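Local structure of serpin-ZX (Arabidopsis thaliana, 3LE2) at residues S39-V42 and V43-I46; N72-S76 and E77-A81; K113-E117 and D118-A122. The protein inhibits the cysteine proteases metacaspase-9 and RD21A, reacting covalently with metacaspase-9 after cleavage of its reactive center loop, and thereby restrains programmed cell death. All coordinates share one frame; numbering follows the deposited sequence. Where two conformers were deposited one is given.

Contact 1: residues S39-V42 and V43-I46; sequences SINV and VLSI
Ser45 turns OG away from its own carbonyl carbon and beside its backbone N (chi1 -59°), which swings the hydroxyl back one helical turn to Asn41 O. The bond from Ser45 OG to Asn41 O is 2.8 Å long, and the helical bond from Ser45 N reaches the same Asn41 O at 2.9 Å. The two donors come from opposite faces of the carbonyl plane. Asn41 O thereby satisfies the buried hydroxyl within its own helix. Ile46 takes a similar first torsion (chi1 -67°) with CD1 extended, and its arm folds down over the preceding turn: CG1 lies 3.2 Å from Val42 O, while CD1 comes within 4.2 Å of Val42 CG1. Regular i to i+4 bonds run underneath, Leu44 N to Ile40 O and Ile46 N to Val42 O, the latter at 3.1 Å. All this belongs to helix 37-49, helix B of the serpin fold, which runs behind the large central sheet. Ser39, Val43 and Ile46 face strand 167-176, where Phe169 covers the latter two. Ile40 and Leu44 lie alongside each other and point the same way, Ile40 CG2 meeting Leu44 CD1 at 4.1 Å. The same Leu44 CD1 sits 4.0 Å from Asn41 OD1, so one methyl borders both an apolar branch and an amide oxygen. Helix 54-63 covers this flank through Leu63, which touches Asn41, Leu44 and Ser45. Val42 packs on Ser75 and Val79 of helix 68-83.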
ATOM      1  N   SER A  39       3.949   4.748   0.340  1.00 30.41           N
ATOM      2  CA  SER A  39       4.350   5.523  -0.836  1.00 32.04           C
ATOM      3  C   SER A  39       3.589   6.837  -0.939  1.00 29.62           C
ATOM      4  O   SER A  39       4.144   7.863  -1.345  1.00 30.67           O
ATOM      5  CB  SER A  39       4.119   4.725  -2.121  1.00 34.41           C
ATOM      6  OG  SER A  39       4.650   3.426  -1.990  1.00 44.45           O
ATOM      7  N   ILE A  40       2.305   6.804  -0.616  1.00 24.84           N
ATOM      8  CA  ILE A  40       1.528   8.031  -0.660  1.00 30.14           C
ATOM      9  C   ILE A  40       2.124   9.015   0.339  1.00 30.41           C
ATOM     10  O   ILE A  40       2.299  10.200   0.040  1.00 33.52           O
ATOM     11  CB  ILE A  40       0.056   7.793  -0.274  1.00 37.96           C
ATOM     12  CG1 ILE A  40      -0.613   6.814  -1.242  1.00 30.36           C
ATOM     13  CG2 ILE A  40      -0.701   9.126  -0.256  1.00 22.73           C
ATOM     14  CD1 ILE A  40      -0.784   7.384  -2.607  1.00 25.87           C
ATOM     15  N   ASN A  41       2.420   8.513   1.534  1.00 27.82           N
ATOM     16  CA  ASN A  41       2.924   9.354   2.621  1.00 30.00           C
ATOM     17  C   ASN A  41       4.331   9.860   2.345  1.00 30.54           C
ATOM     18  O   ASN A  41       4.707  10.939   2.815  1.00 30.15           O
ATOM     19  CB  ASN A  41       2.841   8.624   3.972  1.00 27.58           C
ATOM     20  CG  ASN A  41       1.404   8.483   4.462  1.00 34.71           C
ATOM     21  OD1 ASN A  41       0.485   9.070   3.886  1.00 37.64           O
ATOM     22  ND2 ASN A  41       1.205   7.719   5.524  1.00 32.51           N
ATOM     23  N   VAL A  42       5.091   9.086   1.566  1.00 30.19           N
ATOM     24  CA  VAL A  42       6.389   9.535   1.047  1.00 33.63           C
ATOM     25  C   VAL A  42       6.242  10.757   0.123  1.00 35.04           C
ATOM     26  O   VAL A  42       7.024  11.700   0.201  1.00 34.45           O
ATOM     27  CB  VAL A  42       7.109   8.423   0.278  1.00 33.66           C
ATOM     28  CG1 VAL A  42       8.183   9.019  -0.632  1.00 38.80           C
ATOM     29  CG2 VAL A  42       7.707   7.398   1.234  1.00 29.51           C
ATOM     30  N   VAL A  43       5.235  10.739  -0.745  1.00 33.42           N
ATOM     31  CA  VAL A  43       4.952  11.903  -1.583  1.00 37.07           C
ATOM     32  C   VAL A  43       4.540  13.129  -0.756  1.00 35.64           C
ATOM     33  O   VAL A  43       5.050  14.238  -0.970  1.00 28.96           O
ATOM     34  CB  VAL A  43       3.858  11.609  -2.632  1.00 30.59           C
ATOM     35  CG1 VAL A  43       3.583  12.853  -3.451  1.00 24.06           C
ATOM     36  CG2 VAL A  43       4.289  10.476  -3.538  1.00 33.29           C
ATOM     37  N   LEU A  44       3.612  12.926   0.179  1.00 34.02           N
ATOM     38  CA  LEU A  44       3.136  14.009   1.039  1.00 33.66           C
ATOM     39  C   LEU A  44       4.272  14.611   1.876  1.00 30.83           C
ATOM     40  O   LEU A  44       4.304  15.822   2.096  1.00 32.47           O
ATOM     41  CB  LEU A  44       1.970  13.551   1.918  1.00 28.94           C
ATOM     42  CG  LEU A  44       0.702  13.167   1.147  1.00 33.08           C
ATOM     43  CD1 LEU A  44      -0.336  12.536   2.066  1.00 26.05           C
ATOM     44  CD2 LEU A  44       0.102  14.377   0.420  1.00 29.32           C
ATOM     45  N   SER A  45       5.213  13.771   2.310  1.00 35.00           N
ATOM     46  CA  SER A  45       6.423  14.253   2.992  1.00 35.20           C
ATOM     47  C   SER A  45       7.286  15.138   2.074  1.00 42.91           C
ATOM     48  O   SER A  45       7.800  16.172   2.497  1.00 38.39           O
ATOM     49  CB  SER A  45       7.258  13.083   3.512  1.00 29.61           C
ATOM     50  OG  SER A  45       6.523  12.286   4.426  1.00 36.38           O
ATOM     51  N   ILE A  46       7.445  14.722   0.821  1.00 36.89           N
ATOM     52  CA  ILE A  46       8.127  15.534  -0.178  1.00 34.26           C
ATOM     53  C   ILE A  46       7.437  16.891  -0.386  1.00 35.31           C
ATOM     54  O   ILE A  46       8.086  17.924  -0.484  1.00 37.21           O
ATOM     55  CB  ILE A  46       8.236  14.773  -1.509  1.00 35.15           C
ATOM     56  CG1 ILE A  46       9.179  13.579  -1.335  1.00 39.89           C
ATOM     57  CG2 ILE A  46       8.746  15.689  -2.601  1.00 33.88           C
ATOM     58  CD1 ILE A  46       9.216  12.645  -2.514  1.00 37.55           C
TER

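Contact 2: residues N72-S76 and E77-A81; sequences NSFSS and EIVSA
Val79 lays its CG2 methyl over one face of the Phe74 ring, 3.9 Å from the ring centroid, in a CH-pi contact. Phe74 CG stands opposite its backbone N (chi1 171°), carrying the ring along the helix flank to the methyl, which comes nearest to Phe74 CE2 at 3.5 Å. The side chains of Ile78 and Phe74 cross at about a right angle, Ile78 CB 4.0 Å from Phe74 CD1. Beyond the two segments, Val5, Ile9 and Gln12 of helix 5-25 also touch Phe74, and the Phe65 ring meets it with planes about 35° apart. Beneath this packed flank the helix 68-83 widens into pi-type turns. Phe74 O accepts both Ile78 N, from above its carbonyl plane, and Val79 N, while Ser80 N reaches back five residues to Ser75 O at 2.9 Å. Ser75 OG, buried on this helix, takes a water at 2.8 Å. The Ser76 and Glu77 side is looser and more open to solvent. Ser76 OG sits between its backbone N and carbonyl carbon (chi1 56°), 2.8 Å from Glu77 OE2 and 3.2 Å from Asn72 O. Glu77, bent at chi2, curls its CG over Ser73 O. The wide turn thus rests on apolar cover and on two nearly straight i to i+5 bonds, with Ile78 N the bent donor sharing Phe74 O, whereas the single Ser76 proton has two acceptors within reach, so neither of its links is settled.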
ATOM      1  N   ASN A  72      11.328  13.891   7.104  1.00 41.62           N
ATOM      2  CA  ASN A  72      12.492  13.577   6.271  1.00 40.74           C
ATOM      3  C   ASN A  72      13.245  12.346   6.772  1.00 42.58           C
ATOM      4  O   ASN A  72      13.573  11.449   5.996  1.00 40.96           O
ATOM      5  CB  ASN A  72      13.441  14.782   6.174  1.00 35.86           C
ATOM      6  CG  ASN A  72      12.855  15.936   5.363  1.00 47.80           C
ATOM      7  OD1 ASN A  72      11.897  15.764   4.599  1.00 40.46           O
ATOM      8  ND2 ASN A  72      13.438  17.123   5.521  1.00 46.21           N
ATOM      9  N   SER A  73      13.488  12.312   8.083  1.00 41.07           N
ATOM     10  CA  SER A  73      14.232  11.242   8.729  1.00 40.38           C
ATOM     11  C   SER A  73      13.461   9.938   8.772  1.00 38.02           C
ATOM     12  O   SER A  73      14.027   8.871   8.553  1.00 40.97           O
ATOM     13  CB  SER A  73      14.573  11.633  10.176  1.00 46.99           C
ATOM     14  OG  SER A  73      15.233  12.880  10.231  1.00 55.41           O
ATOM     15  N   PHE A  74      12.180  10.021   9.116  1.00 35.97           N
ATOM     16  CA  PHE A  74      11.343   8.831   9.179  1.00 38.59           C
ATOM     17  C   PHE A  74      11.379   8.162   7.809  1.00 37.96           C
ATOM     18  O   PHE A  74      11.450   6.940   7.693  1.00 41.64           O
ATOM     19  CB  PHE A  74       9.915   9.206   9.588  1.00 34.80           C
ATOM     20  CG  PHE A  74       8.927   8.075   9.482  1.00 36.99           C
ATOM     21  CD1 PHE A  74       8.984   7.002  10.347  1.00 38.86           C
ATOM     22  CD2 PHE A  74       7.921   8.102   8.531  1.00 31.37           C
ATOM     23  CE1 PHE A  74       8.063   5.970  10.261  1.00 37.94           C
ATOM     24  CE2 PHE A  74       7.005   7.072   8.436  1.00 39.31           C
ATOM     25  CZ  PHE A  74       7.073   6.004   9.302  1.00 38.40           C
ATOM     26  N   SER A  75      11.372   8.978   6.766  1.00 38.19           N
ATOM     27  CA  SER A  75      11.443   8.449   5.419  1.00 45.70           C
ATOM     28  C   SER A  75      12.772   7.735   5.155  1.00 46.53           C
ATOM     29  O   SER A  75      12.789   6.551   4.813  1.00 42.89           O
ATOM     30  CB  SER A  75      11.228   9.563   4.403  1.00 46.28           C
ATOM     31  OG  SER A  75      10.915   9.008   3.141  1.00 54.62           O
ATOM     32  N   SER A  76      13.883   8.444   5.335  1.00 43.64           N
ATOM     33  CA  SER A  76      15.189   7.890   4.970  1.00 50.19           C
ATOM     34  C   SER A  76      15.692   6.802   5.912  1.00 46.51           C
ATOM     35  O   SER A  76      16.403   5.884   5.492  1.00 48.08           O
ATOM     36  CB  SER A  76      16.234   8.999   4.854  1.00 49.53           C
ATOM     37  OG  SER A  76      16.305   9.746   6.053  1.00 56.14           O
ATOM     38  N   GLU A  77      15.336   6.908   7.187  1.00 46.52           N
ATOM     39  CA  GLU A  77      15.825   5.957   8.179  1.00 45.37           C
ATOM     40  C   GLU A  77      14.942   4.714   8.236  1.00 46.91           C
ATOM     41  O   GLU A  77      15.439   3.593   8.339  1.00 40.62           O
ATOM     42  CB  GLU A  77      15.908   6.598   9.569  1.00 49.34           C
ATOM     43  CG  GLU A  77      16.680   7.911   9.630  1.00 49.92           C
ATOM     44  CD  GLU A  77      17.989   7.851   8.866  1.00 63.67           C
ATOM     45  OE1 GLU A  77      18.857   7.033   9.236  1.00 60.74           O
ATOM     46  OE2 GLU A  77      18.148   8.616   7.888  1.00 60.34           O
ATOM     47  N   ILE A  78      13.629   4.916   8.173  1.00 41.99           N
ATOM     48  CA  ILE A  78      12.687   3.814   8.351  1.00 38.44           C
ATOM     49  C   ILE A  78      12.006   3.363   7.054  1.00 36.82           C
ATOM     50  O   ILE A  78      12.164   2.220   6.637  1.00 38.01           O
ATOM     51  CB  ILE A  78      11.627   4.138   9.438  1.00 35.72           C
ATOM     52  CG1 ILE A  78      12.315   4.584  10.737  1.00 42.07           C
ATOM     53  CG2 ILE A  78      10.742   2.926   9.696  1.00 28.68           C
ATOM     54  CD1 ILE A  78      13.226   3.515  11.370  1.00 35.92           C
ATOM     55  N   VAL A  79      11.260   4.255   6.407  1.00 39.10           N
ATOM     56  CA  VAL A  79      10.467   3.849   5.242  1.00 40.36           C
ATOM     57  C   VAL A  79      11.307   3.272   4.090  1.00 36.08           C
ATOM     58  O   VAL A  79      10.963   2.237   3.527  1.00 36.02           O
ATOM     59  CB  VAL A  79       9.546   4.986   4.737  1.00 46.85           C
ATOM     60  CG1 VAL A  79       8.713   4.502   3.567  1.00 39.06           C
ATOM     61  CG2 VAL A  79       8.642   5.458   5.856  1.00 36.80           C
ATOM     62  N   SER A  80      12.403   3.934   3.741  0.69 39.01           N
ATOM     63  CA  SER A  80      13.259   3.427   2.672  0.69 40.31           C
ATOM     64  C   SER A  80      13.845   2.057   3.009  0.69 39.75           C
ATOM     65  O   SER A  80      13.992   1.209   2.135  0.69 43.98           O
ATOM     66  CB  SER A  80      14.372   4.415   2.328  0.69 42.04           C
ATOM     67  OG  SER A  80      13.840   5.562   1.686  0.69 45.21           O
ATOM     68  N   ALA A  81      14.179   1.833   4.272  1.00 36.87           N
ATOM     69  CA  ALA A  81      14.713   0.534   4.666  1.00 38.28           C
ATOM     70  C   ALA A  81      13.620  -0.520   4.516  1.00 34.66           C
ATOM     71  O   ALA A  81      13.893  -1.683   4.216  1.00 34.41           O
ATOM     72  CB  ALA A  81      15.245   0.557   6.108  1.00 30.08           C
TER
HETATM   73  O   HOH W   1      11.933   7.117   1.293  1.00 42.69           O

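Contact 3: residues K113-E117 and D118-A122; sequences KQLLE and DSYKA
Backbone bonds step along the chain from Asp118 N to Gln114 O and from Ser119 N to Leu115 O, the second 3.0 Å long; Tyr120 N makes only a weak bond to Leu116 O. The chain then turns through Lys121, whose positive phi (53°) is left-handed, and Ala122 N returns across it to Leu116 O, six residues back, at 2.9 Å. Ala122 CB is set 4.3 Å from Leu116 CB. A water donates to both Lys113 O and Ala122 O, tying the outgoing chain back to the helix. The turn follows the helix of a beta-alpha-beta crossover, joining the parallel strands 93-103 and 123-127 of the central serpin sheet. On the exposed side Gln114, bent at chi2 (62°), hydrogen-bonds through NE2 to Asp118 OD2 at 2.9 Å, from the syn side but tilted out of the carboxylate plane; the amide and carboxylate planes stand 23° apart. Inward, the Tyr120 ring turns an edge to Leu115 O, 3.7 Å from Tyr120 CD2. Leu116 CD2 and Tyr120 CD2 meet at 4.2 Å, and Leu115 CD1 packs on Ser119 OG at 3.5 Å. Tyr120 OH bonds to Asn72 OD1 of helix 68-83.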
ATOM      1  N   LYS A 113      15.963  20.031  -4.790  1.00 50.73           N
ATOM      2  CA  LYS A 113      16.379  18.931  -5.665  1.00 53.25           C
ATOM      3  C   LYS A 113      17.318  17.951  -4.977  1.00 60.29           C
ATOM      4  O   LYS A 113      17.336  16.758  -5.302  1.00 49.42           O
ATOM      5  CB  LYS A 113      17.079  19.466  -6.917  1.00 53.71           C
ATOM      6  CG  LYS A 113      16.176  20.147  -7.926  1.00 58.01           C
ATOM      7  CD  LYS A 113      16.942  20.475  -9.207  1.00 58.91           C
ATOM      8  CE  LYS A 113      16.107  21.353 -10.133  1.00 73.22           C
ATOM      9  NZ  LYS A 113      16.893  21.911 -11.275  1.00 86.26           N
ATOM     10  N   GLN A 114      18.119  18.466  -4.047  1.00 57.25           N
ATOM     11  CA  GLN A 114      19.086  17.647  -3.329  1.00 62.62           C
ATOM     12  C   GLN A 114      18.385  16.860  -2.226  1.00 59.25           C
ATOM     13  O   GLN A 114      18.618  15.664  -2.047  1.00 57.59           O
ATOM     14  CB  GLN A 114      20.190  18.527  -2.737  1.00 68.09           C
ATOM     15  CG  GLN A 114      21.381  17.743  -2.206  1.00 69.08           C
ATOM     16  CD  GLN A 114      22.091  16.954  -3.296  1.00 82.06           C
ATOM     17  OE1 GLN A 114      22.611  17.528  -4.258  1.00 83.73           O
ATOM     18  NE2 GLN A 114      22.119  15.634  -3.149  1.00 80.10           N
ATOM     19  N   LEU A 115      17.526  17.545  -1.485  1.00 57.57           N
ATOM     20  CA  LEU A 115      16.714  16.899  -0.467  1.00 59.24           C
ATOM     21  C   LEU A 115      15.983  15.696  -1.073  1.00 58.61           C
ATOM     22  O   LEU A 115      16.012  14.592  -0.518  1.00 47.98           O
ATOM     23  CB  LEU A 115      15.728  17.904   0.118  1.00 49.41           C
ATOM     24  CG  LEU A 115      14.639  17.378   1.046  1.00 61.29           C
ATOM     25  CD1 LEU A 115      15.251  16.592   2.194  1.00 52.32           C
ATOM     26  CD2 LEU A 115      13.782  18.539   1.555  1.00 46.80           C
ATOM     27  N   LEU A 116      15.348  15.909  -2.224  1.00 53.51           N
ATOM     28  CA  LEU A 116      14.657  14.822  -2.909  1.00 53.88           C
ATOM     29  C   LEU A 116      15.609  13.674  -3.201  1.00 56.96           C
ATOM     30  O   LEU A 116      15.243  12.508  -3.068  1.00 56.10           O
ATOM     31  CB  LEU A 116      14.022  15.300  -4.212  1.00 50.15           C
ATOM     32  CG  LEU A 116      12.807  16.202  -4.047  1.00 53.43           C
ATOM     33  CD1 LEU A 116      11.841  15.996  -5.214  1.00 48.05           C
ATOM     34  CD2 LEU A 116      12.146  15.885  -2.730  1.00 46.36           C
ATOM     35  N   GLU A 117      16.832  14.016  -3.595  1.00 63.04           N
ATOM     36  CA  GLU A 117      17.835  13.024  -3.970  1.00 58.86           C
ATOM     37  C   GLU A 117      18.362  12.248  -2.761  1.00 61.05           C
ATOM     38  O   GLU A 117      18.651  11.053  -2.860  1.00 58.66           O
ATOM     39  CB  GLU A 117      18.991  13.706  -4.715  1.00 61.59           C
ATOM     40  CG  GLU A 117      20.178  12.797  -5.031  1.00 76.88           C
ATOM     41  CD  GLU A 117      21.124  13.393  -6.074  1.00 87.45           C
ATOM     42  OE1 GLU A 117      20.993  14.595  -6.396  1.00 94.60           O
ATOM     43  OE2 GLU A 117      22.001  12.656  -6.576  1.00 86.27           O
ATOM     44  N   ASP A 118      18.457  12.926  -1.618  1.00 63.87           N
ATOM     45  CA  ASP A 118      19.131  12.376  -0.438  1.00 60.40           C
ATOM     46  C   ASP A 118      18.211  11.646   0.547  1.00 60.67           C
ATOM     47  O   ASP A 118      18.441  10.480   0.897  1.00 54.31           O
ATOM     48  CB  ASP A 118      19.883  13.486   0.302  1.00 67.83           C
ATOM     49  CG  ASP A 118      20.995  14.093  -0.531  1.00 76.68           C
ATOM     50  OD1 ASP A 118      21.698  13.340  -1.249  1.00 78.39           O
ATOM     51  OD2 ASP A 118      21.172  15.329  -0.457  1.00 78.12           O
ATOM     52  N   SER A 119      17.185  12.340   1.020  1.00 50.98           N
ATOM     53  CA  SER A 119      16.273  11.728   1.980  1.00 55.32           C
ATOM     54  C   SER A 119      15.272  10.790   1.302  1.00 56.28           C
ATOM     55  O   SER A 119      14.688   9.925   1.950  1.00 56.86           O
ATOM     56  CB  SER A 119      15.528  12.803   2.779  1.00 58.06           C
ATOM     57  OG  SER A 119      16.420  13.622   3.523  1.00 57.86           O
ATOM     58  N   TYR A 120      15.088  10.944  -0.005  1.00 56.70           N
ATOM     59  CA  TYR A 120      13.960  10.305  -0.671  1.00 49.41           C
ATOM     60  C   TYR A 120      14.334   9.447  -1.871  1.00 48.16           C
ATOM     61  O   TYR A 120      13.528   8.634  -2.322  1.00 51.05           O
ATOM     62  CB  TYR A 120      12.921  11.357  -1.072  1.00 44.63           C
ATOM     63  CG  TYR A 120      12.269  12.027   0.111  1.00 43.16           C
ATOM     64  CD1 TYR A 120      11.258  11.398   0.814  1.00 43.17           C
ATOM     65  CD2 TYR A 120      12.672  13.283   0.530  1.00 42.74           C
ATOM     66  CE1 TYR A 120      10.664  12.002   1.898  1.00 42.38           C
ATOM     67  CE2 TYR A 120      12.085  13.894   1.599  1.00 34.83           C
ATOM     68  CZ  TYR A 120      11.083  13.247   2.290  1.00 42.96           C
ATOM     69  OH  TYR A 120      10.493  13.846   3.378  1.00 40.77           O
ATOM     70  N   LYS A 121      15.551   9.624  -2.380  1.00 49.16           N
ATOM     71  CA  LYS A 121      15.986   8.906  -3.573  1.00 50.24           C
ATOM     72  C   LYS A 121      14.968   9.109  -4.691  1.00 52.91           C
ATOM     73  O   LYS A 121      14.567   8.168  -5.379  1.00 63.43           O
ATOM     74  CB  LYS A 121      16.187   7.424  -3.261  1.00 48.99           C
ATOM     75  CG  LYS A 121      17.241   7.205  -2.183  1.00 63.86           C
ATOM     76  CD  LYS A 121      17.444   5.738  -1.853  1.00 72.61           C
ATOM     77  CE  LYS A 121      17.861   5.571  -0.394  1.00 78.40           C
ATOM     78  NZ  LYS A 121      18.807   6.640   0.048  1.00 88.14           N
ATOM     79  N   ALA A 122      14.568  10.364  -4.859  1.00 39.69           N
ATOM     80  CA  ALA A 122      13.471  10.732  -5.733  1.00 42.73           C
ATOM     81  C   ALA A 122      13.975  11.663  -6.820  1.00 42.14           C
ATOM     82  O   ALA A 122      14.721  12.598  -6.546  1.00 45.40           O
ATOM     83  CB  ALA A 122      12.360  11.405  -4.923  1.00 43.55           C
TER
HETATM   84  O   HOH W   2      15.903  15.051  -7.182  1.00 47.10           O

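The three contacts come in series along the chain, on helices 37-49, 68-83 and 110-119, and cluster on one side of the molecule's centre. Contact 1 is the most deeply placed. Its centre is about 11 Å from that of contact 2 and about 12 Å from that of contact 3, with contacts 2 and 3 also about 12 Å apart. Each pair touches directly; Ile46 meets Leu116 between contacts 1 and 3, and Ser76 CB meets Ser119 O between contacts 2 and 3. Tyr120, just after helix 110-119 and before strand 123-127, reaches both helix 37-49 and helix 68-83. This helical body packs beside the large sheet, away from the reactive bond of the inhibitory loop.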